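High-potential iron-sulfur protein isozyme 2 (Ectothiorhodospira shaposhnikovii, PDB 1HPI) carries electrons in anaerobic electron transport of photosynthetic bacteria, using a single [4Fe-4S] cluster of high redox potential. Local coordinates at residues P26-E29 against E30-C34; Y40-A43 against S44-D47. All coordinates share one frame; numbering follows the deposited sequence.

Both contacts are local turns in the long loop between helix 9-13 and strand 48-50, and they follow one another along the chain, with centres about 17 Å apart. Each lies mostly at the surface yet reaches the iron-sulfur cluster: contact 1 runs on into Cys34, a cluster ligand, whereas contact 2 starts from the buried Tyr40, which lines the cluster pocket. The two meet where Cys34 O packs 3.0 Å from Tyr40 CB. Their chemistry differs. Contact 1 is a type II turn with one firm backbone bond and three waters joining its polar groups; contact 2 is a type I turn closed by its backbone bond and reinforced by an accepting carboxylate and a donating phenol.

Contact 1: residues P26-E29 against E30-C34; sequences PAYE and EGQTC. With SF4 (iron/sulfur cluster), chain B.
Gln32 folds back on Glu29 in a type II beta turn spanning Glu29 to Gln32, closed by Gln32 N donating to Glu29 O at 3.2 Å and 160°. Gly31, third in the turn, has a positive phi of 111°, at which a CB would press on the carbonyl oxygen of the residue before. The Gln32 amide then returns along the chain: CG stays beside its own backbone N (chi1 -60°) and the rest is extended, which brings OE1 to Glu29 N in a weak bond of 3.4 Å. That oxygen has other donors, namely Trp64 NE1 and a water lying 2.7 Å from Gln32 OE1 that also reaches Ala27 O. At the other end of the amide, Gln32 NE2 gives a hydrogen to a second water at 2.8 Å, which makes a weak bond to Glu29 OE1. A third water links the end of the turn to the tyrosine, accepting from Gly31 N, donating to Gln32 O at 2.8 Å and bonding Tyr28 OH. The Tyr28 ring meets Glu30 CG obliquely, CE2 to CG 3.6 Å, and brings its edge to Gln32 O. Trp64 packs edge-to-face with Tyr28. Beyond the turn the chain runs on to Cys34, whose SG binds FE1 of the cluster at 2.2 Å; the whole segment belongs to the irregular loop linking helix 9-13 to strand 48-50.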
# COMPACT_ATOMS: atom_id res chain seq x y z
N PRO A 26 1.59 7.12 13.71
CA PRO A 26 1.50 6.39 14.97
C PRO A 26 1.16 4.92 14.88
O PRO A 26 1.59 4.13 15.71
CB PRO A 26 0.50 7.16 15.85
CG PRO A 26 0.34 8.52 15.18
CD PRO A 26 0.69 8.30 13.71
N ALA A 27 0.37 4.54 13.88
CA ALA A 27 -0.00 3.15 13.73
C ALA A 27 1.03 2.29 13.01
O ALA A 27 1.00 1.07 13.10
CB ALA A 27 -1.30 3.06 12.93
N TYR A 28 1.93 2.92 12.28
CA TYR A 28 2.93 2.20 11.53
C TYR A 28 3.98 1.50 12.38
O TYR A 28 4.42 2.02 13.40
CB TYR A 28 3.60 3.13 10.50
CG TYR A 28 4.81 2.52 9.82
CD1 TYR A 28 4.64 1.69 8.71
CD2 TYR A 28 6.11 2.76 10.26
CE1 TYR A 28 5.74 1.10 8.06
CE2 TYR A 28 7.22 2.19 9.63
CZ TYR A 28 7.03 1.36 8.52
OH TYR A 28 8.13 0.80 7.89
N GLU A 29 4.39 0.31 11.96
CA GLU A 29 5.43 -0.43 12.64
C GLU A 29 6.36 -0.91 11.55
O GLU A 29 5.94 -1.35 10.49
CB GLU A 29 5.03 -1.61 13.53
CG GLU A 29 4.01 -1.18 14.57
CD GLU A 29 3.40 -2.40 15.18
OE1 GLU A 29 4.26 -3.39 15.28
OE2 GLU A 29 2.26 -2.45 15.60
N GLU A 30 7.64 -0.79 11.83
CA GLU A 30 8.62 -1.20 10.84
C GLU A 30 8.46 -2.65 10.45
O GLU A 30 8.33 -3.53 11.30
CB GLU A 30 10.05 -0.80 11.25
CG GLU A 30 10.23 0.71 11.00
CD GLU A 30 11.53 1.27 11.48
OE1 GLU A 30 12.45 0.36 11.67
OE2 GLU A 30 11.71 2.46 11.68
N GLY A 31 8.45 -2.89 9.15
CA GLY A 31 8.28 -4.23 8.63
C GLY A 31 6.94 -4.39 7.92
O GLY A 31 6.73 -5.32 7.16
N GLN A 32 6.00 -3.48 8.17
CA GLN A 32 4.71 -3.57 7.52
C GLN A 32 4.83 -2.99 6.12
O GLN A 32 5.31 -1.87 5.96
CB GLN A 32 3.65 -2.74 8.26
CG GLN A 32 3.42 -3.17 9.73
CD GLN A 32 2.43 -2.29 10.48
OE1 GLN A 32 2.04 -1.21 10.02
NE2 GLN A 32 2.04 -2.75 11.66
N THR A 33 4.40 -3.75 5.11
CA THR A 33 4.44 -3.30 3.73
C THR A 33 3.24 -3.87 3.00
O THR A 33 2.56 -4.78 3.50
CB THR A 33 5.71 -3.75 2.96
OG1 THR A 33 5.71 -5.16 2.88
CG2 THR A 33 6.99 -3.25 3.63
N CYS A 34 2.99 -3.35 1.79
CA CYS A 34 1.87 -3.84 1.02
C CYS A 34 2.09 -5.33 0.80
O CYS A 34 1.17 -6.14 0.88
CB CYS A 34 1.75 -3.14 -0.34
SG CYS A 34 1.28 -1.41 -0.16
FE1 SF4 B . -0.78 -1.55 0.72
FE2 SF4 B . -2.44 -2.97 2.37
FE3 SF4 B . -3.37 -1.85 0.04
FE4 SF4 B . -2.64 -0.24 2.12
S1 SF4 B . -4.29 -1.78 2.13
S2 SF4 B . -2.12 0.05 -0.05
S3 SF4 B . -0.96 -1.41 2.99
S4 SF4 B . -1.79 -3.45 0.23
O HOH W 1 -0.43 -0.61 11.05
O HOH W 2 7.94 -1.33 6.57
O HOH W 3 3.23 -5.10 12.51

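Contact 2: residues Y40-A43 against S44-D47; sequences YTDA and SAQD
Tyr40 reaches Ala45, the last residue of a type I beta turn that starts at Asp42, in the high-potential iron-sulfur protein fold. The tight part is on the inner side. Here Tyr40 OH donates to Ala45 O at 2.6 Å; the oxygen lies in the plane of the ring at its edge, while the hydroxyl stands 36° above the carbonyl plane. CG anti to the backbone N (chi1 -166°) carries the ring to the end of the turn, and Ala45 CB packs 3.6 Å from Tyr40 OH. The buried Tyr40 side chain also touches the cluster and residues Cys34, Leu35 and Ala61, and the hydrogen bond to Ala45 O probably restrains the hydroxyl end. The turn itself is closed by Ala45 N donating to Asp42 O at 2.9 Å and 168°.

Toward solvent the contact is looser and polar. Ala43 and Ser44, at the two central positions of the turn, are exposed, and Ala43 CB points away from the following segment. Gln46 and Asp47 also lie at the surface, their CB atoms directed away from residues 40-43, although backbone hydrogen bonding joins Asp47 to Ala61. The exposed corner is further tied by the Asp42 carboxylate: Asp42 OD1 accepts from Ser44 N at 3.0 Å, forming an Asx turn, and from the same face of its plane, on the syn side, Ser44 OG donates to Asp42 OD1, likewise at 3.0 Å.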
# COMPACT_ATOMS: atom_id res chain seq x y z
N TYR A 40 -3.42 -6.96 -0.26
CA TYR A 40 -2.54 -7.04 -1.42
C TYR A 40 -2.81 -8.43 -1.95
O TYR A 40 -2.30 -9.43 -1.45
CB TYR A 40 -1.07 -6.83 -1.02
CG TYR A 40 -0.08 -6.56 -2.12
CD1 TYR A 40 -0.03 -5.35 -2.83
CD2 TYR A 40 0.86 -7.54 -2.44
CE1 TYR A 40 0.91 -5.13 -3.83
CE2 TYR A 40 1.81 -7.33 -3.44
CZ TYR A 40 1.84 -6.12 -4.13
OH TYR A 40 2.78 -5.90 -5.12
N THR A 41 -3.67 -8.44 -2.95
CA THR A 41 -4.13 -9.65 -3.56
C THR A 41 -3.18 -10.65 -4.17
O THR A 41 -3.42 -11.85 -4.07
CB THR A 41 -5.52 -9.58 -4.20
OG1 THR A 41 -5.41 -8.76 -5.33
CG2 THR A 41 -6.50 -8.98 -3.20
N ASP A 42 -2.14 -10.19 -4.80
CA ASP A 42 -1.22 -11.13 -5.39
C ASP A 42 0.03 -11.11 -4.55
O ASP A 42 0.86 -10.23 -4.73
CB ASP A 42 -0.89 -10.65 -6.80
CG ASP A 42 -0.11 -11.68 -7.56
OD1 ASP A 42 0.33 -12.67 -6.82
OD2 ASP A 42 0.09 -11.59 -8.75
N ALA A 43 0.13 -12.09 -3.66
CA ALA A 43 1.27 -12.17 -2.78
C ALA A 43 2.58 -12.33 -3.49
O ALA A 43 3.65 -12.13 -2.93
CB ALA A 43 1.09 -13.24 -1.71
N SER A 44 2.49 -12.69 -4.75
CA SER A 44 3.71 -12.89 -5.46
C SER A 44 4.09 -11.69 -6.31
O SER A 44 5.12 -11.71 -6.97
CB SER A 44 3.71 -14.20 -6.22
OG SER A 44 2.88 -14.06 -7.35
N ALA A 45 3.29 -10.63 -6.30
CA ALA A 45 3.66 -9.47 -7.10
C ALA A 45 4.70 -8.69 -6.31
O ALA A 45 4.40 -7.95 -5.38
CB ALA A 45 2.43 -8.63 -7.44
N GLN A 46 5.97 -8.86 -6.66
CA GLN A 46 6.98 -8.16 -5.88
C GLN A 46 7.30 -6.73 -6.18
O GLN A 46 8.13 -6.13 -5.49
CB GLN A 46 8.27 -8.98 -5.83
CG GLN A 46 7.97 -10.37 -5.27
CD GLN A 46 9.23 -11.01 -4.77
OE1 GLN A 46 9.69 -10.74 -3.65
NE2 GLN A 46 9.81 -11.86 -5.62
N ASP A 47 6.63 -6.19 -7.18
CA ASP A 47 6.87 -4.82 -7.55
C ASP A 47 5.65 -3.92 -7.41
O ASP A 47 5.64 -3.03 -6.56
CB ASP A 47 7.47 -4.77 -8.96
CG ASP A 47 6.73 -5.58 -10.00
OD1 ASP A 47 5.76 -6.35 -9.54
OD2 ASP A 47 7.00 -5.50 -11.18